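Local coordinates for Low temperature requirement C protein (Listeria monocytogenes, PDB 1Y9I) that probably acts as a phosphatidylglycerophosphatase, a putative membrane-bound lipid phosphatase, and holds a calcium and a magnesium ion side by side, at residues 56-61 and 107-112. Sequence-based numbering, arbitrary orientation.
Sequences LRKREV and NVYGSI
Val108 meets Lys58 through its CG1 methyl and the start of helix 59-76 through CG2, and this division of its two branches accounts for most of the contact. Val108 CG1, anti to the backbone N (chi1 -180°), lies 3.6 Å from Lys58 CG and 3.7 Å from Lys58 CD, so the aliphatic part of the lysine, not its amino group, does the packing. A bend at chi2 (-70°) sets CD against the same methyl, and the chain then runs extended to NZ. Farther out, Lys58 CE passes Tyr109 OH at 3.5 Å, the two side chains crossing at about a right angle; the methylene sits obliquely to the ring. CG2 of Val108 faces Val61 CG2 at 3.8 Å and Glu60 CB at 3.9 Å, carbon-to-carbon contacts like those of CG1. No hydrogen bond joins the segments, and they bury 197 Å² in all, both sides summed, through van der Waals packing. The Glu60 carboxylate accepts a hydrogen bond from Ser111 N of a neighbouring subunit, so the same residue also joins two chains of the tetramer. Lys58 is at the N-cap position of helix 59-76, and through Glu60 and Val61 the first turn of that helix rests on the loop joining helices 97-106 and 114-123, while Val61 and Tyr109 both reach Val55 of helix 45-56 and Tyr109 also packs on Arg157 of helix 143-160.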
loop_
_atom_site.group_PDB
_atom_site.type_symbol
_atom_site.label_atom_id
_atom_site.label_comp_id
_atom_site.label_asym_id
_atom_site.label_seq_id
_atom_site.Cartn_x
_atom_site.Cartn_y
_atom_site.Cartn_z
ATOM N N LEU A 56 9.218 17.547 2.644
ATOM C CA LEU A 56 10.552 17.197 3.113
ATOM C C LEU A 56 10.718 17.283 4.632
ATOM O O LEU A 56 11.700 16.782 5.174
ATOM C CB LEU A 56 11.603 18.062 2.413
ATOM C CG LEU A 56 11.742 17.809 0.906
ATOM C CD1 LEU A 56 12.766 18.759 0.314
ATOM C CD2 LEU A 56 12.160 16.365 0.662
ATOM N N ARG A 57 9.760 17.902 5.317
ATOM C CA ARG A 57 9.833 18.003 6.774
ATOM C C ARG A 57 9.263 16.748 7.431
ATOM O O ARG A 57 9.358 16.579 8.645
ATOM C CB ARG A 57 9.057 19.227 7.280
ATOM C CG ARG A 57 9.608 20.564 6.811
ATOM C CD ARG A 57 9.050 21.709 7.643
ATOM N NE ARG A 57 9.448 23.008 7.112
ATOM C CZ ARG A 57 8.765 23.683 6.193
ATOM N NH1 ARG A 57 7.639 23.192 5.700
ATOM N NH2 ARG A 57 9.218 24.849 5.762
ATOM N N LYS A 58 8.665 15.876 6.625
ATOM C CA LYS A 58 8.077 14.641 7.135
ATOM C C LYS A 58 9.139 13.580 7.383
ATOM O O LYS A 58 9.911 13.245 6.491
ATOM C CB LYS A 58 7.044 14.094 6.144
ATOM C CG LYS A 58 5.805 14.957 5.980
ATOM C CD LYS A 58 4.942 14.928 7.227
ATOM C CE LYS A 58 3.637 15.674 7.002
ATOM N NZ LYS A 58 2.708 15.535 8.155
ATOM N N ARG A 59 9.164 13.048 8.600
ATOM C CA ARG A 59 10.125 12.021 8.967
ATOM C C ARG A 59 10.014 10.815 8.027
ATOM O O ARG A 59 11.022 10.248 7.613
ATOM C CB ARG A 59 9.885 11.575 10.416
ATOM C CG ARG A 59 11.019 10.756 11.012
ATOM C CD ARG A 59 10.663 10.259 12.404
ATOM N NE ARG A 59 11.816 9.677 13.088
ATOM C CZ ARG A 59 12.811 10.387 13.614
ATOM N NH1 ARG A 59 12.794 11.713 13.537
ATOM N NH2 ARG A 59 13.826 9.774 14.208
ATOM N N GLU A 60 8.785 10.431 7.693
ATOM C CA GLU A 60 8.538 9.289 6.805
ATOM C C GLU A 60 9.251 9.492 5.459
ATOM O O GLU A 60 9.821 8.556 4.883
ATOM C CB GLU A 60 7.029 9.139 6.579
ATOM C CG GLU A 60 6.577 7.864 5.898
ATOM C CD GLU A 60 6.423 6.693 6.858
ATOM O OE1 GLU A 60 5.710 5.729 6.504
ATOM O OE2 GLU A 60 7.016 6.732 7.957
ATOM N N VAL A 61 9.204 10.721 4.960
ATOM C CA VAL A 61 9.840 11.061 3.693
ATOM C C VAL A 61 11.361 11.040 3.838
ATOM O O VAL A 61 12.067 10.517 2.992
ATOM C CB VAL A 61 9.382 12.456 3.220
ATOM C CG1 VAL A 61 10.184 12.900 1.998
ATOM C CG2 VAL A 61 7.897 12.408 2.891
ATOM N N ASN A 107 2.249 8.323 0.074
ATOM C CA ASN A 107 1.255 8.051 1.104
ATOM C C ASN A 107 1.147 9.053 2.235
ATOM O O ASN A 107 0.108 9.118 2.893
ATOM C CB ASN A 107 1.477 6.655 1.681
ATOM C CG ASN A 107 0.629 5.617 0.989
ATOM O OD1 ASN A 107 1.055 4.477 0.783
ATOM N ND2 ASN A 107 -0.590 6.006 0.626
ATOM N N VAL A 108 2.200 9.830 2.471
ATOM C CA VAL A 108 2.154 10.816 3.543
ATOM C C VAL A 108 0.989 11.782 3.343
ATOM O O VAL A 108 0.494 12.378 4.303
ATOM C CB VAL A 108 3.477 11.609 3.641
ATOM C CG1 VAL A 108 3.396 12.612 4.768
ATOM C CG2 VAL A 108 4.630 10.651 3.895
ATOM N N TYR A 109 0.555 11.947 2.096
ATOM C CA TYR A 109 -0.582 12.815 1.826
ATOM C C TYR A 109 -1.756 12.082 1.179
ATOM O O TYR A 109 -2.617 12.694 0.548
ATOM C CB TYR A 109 -0.148 14.033 0.998
ATOM C CG TYR A 109 0.539 15.073 1.857
ATOM C CD1 TYR A 109 -0.185 15.813 2.794
ATOM C CD2 TYR A 109 1.920 15.269 1.790
ATOM C CE1 TYR A 109 0.444 16.716 3.647
ATOM C CE2 TYR A 109 2.560 16.173 2.642
ATOM C CZ TYR A 109 1.813 16.889 3.567
ATOM O OH TYR A 109 2.433 17.769 4.426
ATOM N N GLY A 110 -1.781 10.761 1.334
ATOM C CA GLY A 110 -2.897 9.982 0.825
ATOM C C GLY A 110 -2.906 9.466 -0.599
ATOM O O GLY A 110 -2.070 9.823 -1.436
ATOM N N SER A 111 -3.897 8.621 -0.862
ATOM C CA SER A 111 -4.080 7.980 -2.153
ATOM C C SER A 111 -4.340 8.911 -3.329
ATOM O O SER A 111 -4.141 8.517 -4.478
ATOM C CB SER A 111 -5.221 6.970 -2.058
ATOM O OG SER A 111 -6.402 7.611 -1.611
ATOM N N ILE A 112 -4.792 10.133 -3.070
ATOM C CA ILE A 112 -5.056 11.032 -4.190
ATOM C C ILE A 112 -3.776 11.434 -4.923
ATOM O O ILE A 112 -3.824 12.088 -5.964
ATOM C CB ILE A 112 -5.808 12.305 -3.760
ATOM C CG1 ILE A 112 -4.944 13.160 -2.842
ATOM C CG2 ILE A 112 -7.118 11.927 -3.083
ATOM C CD1 ILE A 112 -5.484 14.568 -2.691
#